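Local coordinates for protein pyruvate formate-lyase 2 (Archaeoglobus fulgidus, PDB 2F3O) that is a glycyl radical enzyme of the pyruvate formate-lyase family, probably a lyase, whose substrate and reaction are not established, at residues 327-332 with 754-759; 310-315 with 364-369. All coordinates share one frame; numbering follows the deposited sequence.

Interaction 1. Residues 327-332 with 754-759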
ATOM      1  N   SER A 327     -27.724  28.128  21.556  1.00 55.94           N
ATOM      2  CA  SER A 327     -28.940  28.959  21.548  1.00 55.62           C
ATOM      3  C   SER A 327     -29.120  29.692  20.238  1.00 55.23           C
ATOM      4  O   SER A 327     -28.145  30.098  19.615  1.00 55.61           O
ATOM      5  CB  SER A 327     -28.880  30.003  22.668  1.00 55.89           C
ATOM      6  OG  SER A 327     -30.173  30.296  23.172  1.00 55.92           O
ATOM      7  N   GLY A 328     -30.360  29.862  19.810  1.00 54.37           N
ATOM      8  CA  GLY A 328     -30.603  30.610  18.599  1.00 53.17           C
ATOM      9  C   GLY A 328     -30.977  29.773  17.413  1.00 52.61           C
ATOM     10  O   GLY A 328     -30.755  30.182  16.271  1.00 52.45           O
ATOM     11  N   GLN A 329     -31.540  28.604  17.697  1.00 52.42           N
ATOM     12  CA  GLN A 329     -32.127  27.733  16.678  1.00 52.36           C
ATOM     13  C   GLN A 329     -31.166  27.400  15.539  1.00 52.09           C
ATOM     14  O   GLN A 329     -31.447  27.653  14.361  1.00 52.38           O
ATOM     15  CB  GLN A 329     -33.413  28.346  16.132  1.00 52.51           C
ATOM     16  CG  GLN A 329     -34.466  28.565  17.189  1.00 52.92           C
ATOM     17  CD  GLN A 329     -35.716  29.187  16.619  1.00 53.54           C
ATOM     18  OE1 GLN A 329     -35.651  30.079  15.766  1.00 53.95           O
ATOM     19  NE2 GLN A 329     -36.868  28.721  17.084  1.00 53.81           N
ATOM     20  N   ALA A 330     -30.016  26.856  15.910  1.00 51.40           N
ATOM     21  CA  ALA A 330     -28.915  26.693  14.982  1.00 50.39           C
ATOM     22  C   ALA A 330     -29.044  25.402  14.206  1.00 49.68           C
ATOM     23  O   ALA A 330     -28.996  24.310  14.765  1.00 49.57           O
ATOM     24  CB  ALA A 330     -27.631  26.715  15.743  1.00 50.55           C
ATOM     25  N   THR A 331     -29.246  25.524  12.908  1.00 48.95           N
ATOM     26  CA  THR A 331     -29.224  24.358  12.046  1.00 48.10           C
ATOM     27  C   THR A 331     -28.195  24.624  10.960  1.00 47.48           C
ATOM     28  O   THR A 331     -27.221  23.885  10.825  1.00 47.57           O
ATOM     29  CB  THR A 331     -30.601  24.065  11.434  1.00 48.10           C
ATOM     30  OG1 THR A 331     -31.108  25.239  10.784  1.00 48.29           O
ATOM     31  CG2 THR A 331     -31.571  23.629  12.516  1.00 48.55           C
ATOM     32  N   ASN A 332     -28.440  25.680  10.191  1.00 46.45           N
ATOM     33  CA  ASN A 332     -27.436  26.302   9.347  1.00 45.69           C
ATOM     34  C   ASN A 332     -27.105  25.640   8.035  1.00 45.14           C
ATOM     35  O   ASN A 332     -25.943  25.341   7.771  1.00 45.22           O
ATOM     36  CB  ASN A 332     -26.188  26.667  10.144  1.00 45.58           C
ATOM     37  CG  ASN A 332     -26.459  27.777  11.100  1.00 45.86           C
ATOM     38  OD1 ASN A 332     -26.814  28.857  10.673  1.00 46.85           O
ATOM     39  ND2 ASN A 332     -26.351  27.518  12.392  1.00 45.83           N
ATOM     40  N   SER A 754     -27.505  33.567  11.764  1.00 46.11           N
ATOM     41  CA  SER A 754     -28.679  34.376  12.085  1.00 45.84           C
ATOM     42  C   SER A 754     -29.674  33.711  13.029  1.00 46.03           C
ATOM     43  O   SER A 754     -30.162  32.615  12.781  1.00 45.89           O
ATOM     44  CB  SER A 754     -29.404  34.771  10.810  1.00 45.80           C
ATOM     45  OG  SER A 754     -28.702  35.793  10.129  1.00 46.09           O
ATOM     46  N   ALA A 755     -29.990  34.390  14.116  1.00 46.59           N
ATOM     47  CA  ALA A 755     -31.080  33.941  14.979  1.00 47.11           C
ATOM     48  C   ALA A 755     -32.107  35.050  15.170  1.00 47.44           C
ATOM     49  O   ALA A 755     -31.768  36.242  15.117  1.00 47.47           O
ATOM     50  CB  ALA A 755     -30.544  33.526  16.303  1.00 46.81           C
ATOM     51  N   TYR A 756     -33.361  34.661  15.387  1.00 47.95           N
ATOM     52  CA  TYR A 756     -34.380  35.622  15.811  1.00 48.07           C
ATOM     53  C   TYR A 756     -34.088  35.929  17.264  1.00 49.28           C
ATOM     54  O   TYR A 756     -34.062  35.018  18.090  1.00 49.47           O
ATOM     55  CB  TYR A 756     -35.778  35.037  15.669  1.00 46.82           C
ATOM     56  CG  TYR A 756     -36.179  34.802  14.248  1.00 44.96           C
ATOM     57  CD1 TYR A 756     -36.087  35.815  13.305  1.00 43.66           C
ATOM     58  CD2 TYR A 756     -36.665  33.571  13.845  1.00 44.00           C
ATOM     59  CE1 TYR A 756     -36.455  35.603  11.993  1.00 43.29           C
ATOM     60  CE2 TYR A 756     -37.040  33.346  12.539  1.00 43.55           C
ATOM     61  CZ  TYR A 756     -36.934  34.364  11.624  1.00 44.04           C
ATOM     62  OH  TYR A 756     -37.294  34.128  10.333  1.00 44.89           O
ATOM     63  N   PHE A 757     -33.852  37.203  17.566  1.00 50.78           N
ATOM     64  CA  PHE A 757     -33.429  37.637  18.896  1.00 52.47           C
ATOM     65  C   PHE A 757     -34.242  37.018  20.027  1.00 53.27           C
ATOM     66  O   PHE A 757     -33.700  36.692  21.081  1.00 53.32           O
ATOM     67  CB  PHE A 757     -33.491  39.157  18.994  1.00 52.96           C
ATOM     68  CG  PHE A 757     -33.043  39.690  20.315  1.00 54.37           C
ATOM     69  CD1 PHE A 757     -31.701  39.906  20.561  1.00 56.23           C
ATOM     70  CD2 PHE A 757     -33.963  39.975  21.323  1.00 55.53           C
ATOM     71  CE1 PHE A 757     -31.277  40.405  21.798  1.00 57.57           C
ATOM     72  CE2 PHE A 757     -33.548  40.460  22.560  1.00 56.32           C
ATOM     73  CZ  PHE A 757     -32.207  40.690  22.794  1.00 56.12           C
ATOM     74  N   VAL A 758     -35.543  36.867  19.780  1.00 54.40           N
ATOM     75  CA  VAL A 758     -36.514  36.256  20.697  1.00 55.31           C
ATOM     76  C   VAL A 758     -36.146  34.823  21.112  1.00 55.75           C
ATOM     77  O   VAL A 758     -36.419  34.389  22.233  1.00 55.80           O
ATOM     78  CB  VAL A 758     -37.916  36.299  20.034  1.00 55.37           C
ATOM     79  CG1 VAL A 758     -38.939  35.430  20.779  1.00 55.91           C
ATOM     80  CG2 VAL A 758     -38.381  37.735  19.928  1.00 55.36           C
ATOM     81  N   GLU A 759     -35.475  34.109  20.217  1.00 56.35           N
ATOM     82  CA  GLU A 759     -35.105  32.728  20.468  1.00 56.99           C
ATOM     83  C   GLU A 759     -33.757  32.510  21.162  1.00 57.05           C
ATOM     84  O   GLU A 759     -33.343  31.381  21.355  1.00 57.13           O
ATOM     85  CB  GLU A 759     -35.196  31.944  19.166  1.00 56.82           C
ATOM     86  CG  GLU A 759     -36.530  32.151  18.478  1.00 58.41           C
ATOM     87  CD  GLU A 759     -37.711  31.490  19.224  1.00 61.52           C
ATOM     88  OE1 GLU A 759     -38.875  31.803  18.886  1.00 62.56           O
ATOM     89  OE2 GLU A 759     -37.494  30.651  20.136  1.00 62.71           O
TER
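Stacking of flat polar groups carries the meeting of Q329 with E759, a pair in which an amide and a carboxylate lie almost parallel, their planes 4° apart. The Q329 chain runs straight beyond CG (chi2 179°), which carries CD out over the glutamate, while E759 folds at its second torsion (chi2 -70°). Q329 OE1 comes within 3.5 Å of E759 CG, and Q329 NE2 lies 3.6 Å from E759 CD. The two groups are therefore layered and not joined by a bond of their own; both turn to N99, Q329 NE2 to its side-chain OD1 and E759 OE2 to its backbone N. Sharing N99 as a third partner probably helps to keep the two planes stacked. Y756 adds its ring carbon CD2, 4.1 Å from Q329 OE1.

Small side chains against backbone atoms make up the rest. The CA atoms of G328 and A755 are 4.9 Å apart, and A755 CB rests 3.4 Å from G328 O, a carbonyl that accepts from W753 NE1. A side chain at G328 would run into the A755 methyl and, at these backbone angles, into the preceding carbonyl as well, two separate reasons for a glycine there. S327 OG passes 3.8 Å from E759 O and bonds instead to S761 N.

The contact is characteristic of the glycyl radical fold, since 754-759 directly follows the loop of G752, the predicted radical site, which is unmodified in this structure. In the fold, 327-332 links helix 322-325 to strand 334-338, whereas strand 754-756 pairs antiparallel with 747-749 and is followed by the 3-10 turn 757-759, whose F757 packs on helices 730-738 and 762-770.

Interaction 2. Residues 310-315 with 364-369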
ATOM      1  N   LYS A 310     -37.598  27.773   2.131  1.00 48.60           N
ATOM      2  CA  LYS A 310     -37.804  26.401   2.575  1.00 48.79           C
ATOM      3  C   LYS A 310     -36.808  25.927   3.619  1.00 48.35           C
ATOM      4  O   LYS A 310     -37.188  25.162   4.490  1.00 48.34           O
ATOM      5  CB  LYS A 310     -37.937  25.425   1.407  1.00 49.13           C
ATOM      6  CG  LYS A 310     -39.289  25.548   0.720  1.00 51.25           C
ATOM      7  CD  LYS A 310     -39.670  24.330  -0.088  1.00 54.43           C
ATOM      8  CE  LYS A 310     -40.437  23.347   0.767  1.00 55.58           C
ATOM      9  NZ  LYS A 310     -41.515  22.661   0.011  1.00 58.64           N
ATOM     10  N   THR A 311     -35.573  26.432   3.595  1.00 48.01           N
ATOM     11  CA  THR A 311     -34.582  26.055   4.623  1.00 47.42           C
ATOM     12  C   THR A 311     -34.922  26.534   6.042  1.00 47.24           C
ATOM     13  O   THR A 311     -34.224  26.196   6.994  1.00 47.29           O
ATOM     14  CB  THR A 311     -33.161  26.526   4.294  1.00 47.44           C
ATOM     15  OG1 THR A 311     -33.024  27.903   4.647  1.00 46.65           O
ATOM     16  CG2 THR A 311     -32.851  26.338   2.820  1.00 47.55           C
ATOM     17  N   ASN A 312     -35.998  27.307   6.179  1.00 47.06           N
ATOM     18  CA  ASN A 312     -36.509  27.718   7.482  1.00 46.78           C
ATOM     19  C   ASN A 312     -37.472  26.718   8.106  1.00 46.69           C
ATOM     20  O   ASN A 312     -37.973  26.955   9.199  1.00 46.63           O
ATOM     21  CB  ASN A 312     -37.239  29.042   7.363  1.00 46.69           C
ATOM     22  CG  ASN A 312     -36.311  30.199   7.176  1.00 46.68           C
ATOM     23  OD1 ASN A 312     -35.782  30.742   8.143  1.00 46.21           O
ATOM     24  ND2 ASN A 312     -36.128  30.613   5.923  1.00 45.87           N
ATOM     25  N   GLU A 313     -37.749  25.617   7.412  1.00 46.43           N
ATOM     26  CA  GLU A 313     -38.664  24.614   7.929  1.00 46.48           C
ATOM     27  C   GLU A 313     -38.086  23.816   9.100  1.00 46.46           C
ATOM     28  O   GLU A 313     -38.840  23.261   9.902  1.00 46.62           O
ATOM     29  CB  GLU A 313     -39.173  23.700   6.807  1.00 46.10           C
ATOM     30  CG  GLU A 313     -40.032  24.421   5.783  1.00 46.81           C
ATOM     31  CD  GLU A 313     -40.400  23.557   4.573  1.00 47.42           C
ATOM     32  OE1 GLU A 313     -40.057  22.358   4.558  1.00 48.35           O
ATOM     33  OE2 GLU A 313     -41.041  24.081   3.634  1.00 48.27           O
ATOM     34  N   ILE A 314     -36.762  23.756   9.221  1.00 46.69           N
ATOM     35  CA  ILE A 314     -36.181  23.084  10.383  1.00 47.01           C
ATOM     36  C   ILE A 314     -35.622  24.004  11.447  1.00 46.44           C
ATOM     37  O   ILE A 314     -35.157  25.107  11.204  1.00 45.73           O
ATOM     38  CB  ILE A 314     -35.143  21.950  10.074  1.00 46.94           C
ATOM     39  CG1 ILE A 314     -33.885  22.492   9.407  1.00 47.95           C
ATOM     40  CG2 ILE A 314     -35.754  20.855   9.257  1.00 47.56           C
ATOM     41  CD1 ILE A 314     -32.731  21.514   9.448  1.00 47.80           C
ATOM     42  N   VAL A 315     -35.677  23.468  12.641  1.00 46.69           N
ATOM     43  CA  VAL A 315     -35.354  24.152  13.844  1.00 47.10           C
ATOM     44  C   VAL A 315     -34.870  22.932  14.635  1.00 47.43           C
ATOM     45  O   VAL A 315     -35.399  21.831  14.452  1.00 47.82           O
ATOM     46  CB  VAL A 315     -36.654  24.853  14.382  1.00 47.26           C
ATOM     47  CG1 VAL A 315     -37.274  24.129  15.570  1.00 46.88           C
ATOM     48  CG2 VAL A 315     -36.380  26.295  14.722  1.00 46.64           C
ATOM     49  N   LEU A 364     -34.703  36.396   6.794  1.00 49.76           N
ATOM     50  CA  LEU A 364     -35.116  35.297   7.656  1.00 49.64           C
ATOM     51  C   LEU A 364     -33.897  34.683   8.323  1.00 49.66           C
ATOM     52  O   LEU A 364     -32.766  34.967   7.913  1.00 50.14           O
ATOM     53  CB  LEU A 364     -35.833  34.240   6.838  1.00 49.52           C
ATOM     54  CG  LEU A 364     -37.067  34.738   6.102  1.00 49.62           C
ATOM     55  CD1 LEU A 364     -37.501  33.718   5.066  1.00 49.72           C
ATOM     56  CD2 LEU A 364     -38.192  35.018   7.097  1.00 49.10           C
ATOM     57  N   ARG A 365     -34.113  33.824   9.320  1.00 49.26           N
ATOM     58  CA  ARG A 365     -33.000  33.198  10.041  1.00 48.88           C
ATOM     59  C   ARG A 365     -32.177  32.248   9.174  1.00 48.77           C
ATOM     60  O   ARG A 365     -31.027  31.944   9.499  1.00 48.52           O
ATOM     61  CB  ARG A 365     -33.479  32.466  11.303  1.00 48.88           C
ATOM     62  CG  ARG A 365     -34.391  31.280  11.049  1.00 48.43           C
ATOM     63  CD  ARG A 365     -34.678  30.445  12.318  1.00 48.66           C
ATOM     64  NE  ARG A 365     -33.801  29.275  12.489  1.00 47.87           N
ATOM     65  CZ  ARG A 365     -33.970  28.096  11.886  1.00 46.76           C
ATOM     66  NH1 ARG A 365     -34.965  27.910  11.033  1.00 47.19           N
ATOM     67  NH2 ARG A 365     -33.128  27.098  12.114  1.00 46.44           N
ATOM     68  N   GLN A 366     -32.758  31.785   8.070  1.00 48.54           N
ATOM     69  CA  GLN A 366     -32.107  30.746   7.307  1.00 48.51           C
ATOM     70  C   GLN A 366     -32.311  30.728   5.801  1.00 48.51           C
ATOM     71  O   GLN A 366     -33.448  30.765   5.325  1.00 49.05           O
ATOM     72  CB  GLN A 366     -32.536  29.341   7.787  1.00 48.14           C
ATOM     73  CG  GLN A 366     -31.911  28.799   9.061  1.00 48.68           C
ATOM     74  CD  GLN A 366     -30.440  28.509   8.955  1.00 48.90           C
ATOM     75  OE1 GLN A 366     -29.942  28.193   7.894  1.00 50.79           O
ATOM     76  NE2 GLN A 366     -29.738  28.591  10.073  1.00 49.20           N
ATOM     77  N   PRO A 367     -31.223  30.930   5.062  1.00 47.80           N
ATOM     78  CA  PRO A 367     -30.104  30.036   4.906  1.00 46.93           C
ATOM     79  C   PRO A 367     -28.962  30.842   5.552  1.00 46.32           C
ATOM     80  O   PRO A 367     -29.090  32.053   5.770  1.00 46.44           O
ATOM     81  CB  PRO A 367     -29.931  29.922   3.388  1.00 46.67           C
ATOM     82  CG  PRO A 367     -30.829  30.928   2.807  1.00 47.02           C
ATOM     83  CD  PRO A 367     -31.312  31.837   3.915  1.00 47.91           C
ATOM     84  N   ASN A 368     -27.867  30.204   5.916  1.00 45.38           N
ATOM     85  CA  ASN A 368     -26.770  30.993   6.396  1.00 44.38           C
ATOM     86  C   ASN A 368     -26.031  31.437   5.178  1.00 43.82           C
ATOM     87  O   ASN A 368     -25.319  30.648   4.585  1.00 44.37           O
ATOM     88  CB  ASN A 368     -25.853  30.182   7.293  1.00 44.36           C
ATOM     89  CG  ASN A 368     -25.087  31.057   8.247  1.00 43.74           C
ATOM     90  OD1 ASN A 368     -24.998  32.261   8.052  1.00 42.70           O
ATOM     91  ND2 ASN A 368     -24.540  30.461   9.292  1.00 43.98           N
ATOM     92  N   VAL A 369     -26.205  32.686   4.774  1.00 42.95           N
ATOM     93  CA  VAL A 369     -25.543  33.124   3.544  1.00 42.36           C
ATOM     94  C   VAL A 369     -24.117  33.661   3.712  1.00 41.99           C
ATOM     95  O   VAL A 369     -23.846  34.586   4.489  1.00 42.10           O
ATOM     96  CB  VAL A 369     -26.475  33.925   2.624  1.00 42.24           C
ATOM     97  CG1 VAL A 369     -27.778  34.188   3.336  1.00 42.51           C
ATOM     98  CG2 VAL A 369     -25.810  35.161   2.065  1.00 42.17           C
TER
HETATM   99  O   HOH W   1     -37.476  29.255  10.658  1.00 41.11           O
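The backbones of N312 and Q366 approach to 5.3 Å between CA atoms, where a type I turn from K310 to E313 faces the bend leading into strand 368-373. From that bend R365 reaches back with a chain bent at chi3 (-95°), and its two terminal nitrogens converge on a single carbonyl: NH1 donates to I314 O at 2.8 Å, while NH2, which also bonds to Q329 O, adds a weak second bond. V315 CG2 sits over the centre of one guanidinium face and Q366 CG over the other, a sandwich that probably restrains the plane's rotation. A water accepts from R365 NH1 and donates to N312 O. An alanine in place of R365 would probably leave I314 O and Q329 O without these donors and open a gap between V315 and Q366.

N312 slides past the arginine in the opposite direction, OD1 being 3.3 Å from R365 CG, and its ND2 lies 3.5 Å from L364 CD1 and 2.8 Å from Q366 O. T311 OG1, 3.0 Å from Q366 O at an angle too poor for a bond, bonds to W308 O of helix 297-310.

The contact joins the loops after helices 297-310 and 350-362. Helix 250-267 packs on T311 and I314, and strand 368-373 runs on between 334-338 and 396-400, consistent with the alpha/beta barrel characteristic of glycyl radical enzymes.

In the fold
From the N terminus the chain first leaves helix 297-310 through 310-315, then passes helix 322-325 and enters 327-332. After strand 334-338 and helix 350-362 it returns at 364-369, where interaction 2 closes a short loop, 49 residues apart at the closest ends. Interaction 1 closes only much later, when 754-759 comes back to 327-332 across 422 residues. The segments alternate, so the two loops cross. Their centres are 10 Å apart and they touch directly: Q329 O probably accepts from R365 NH2, and N332 OD1 from Q366 NE2. Together they tie the entry to strands 334-338 and 368-373 to the C-terminal glycine radical region.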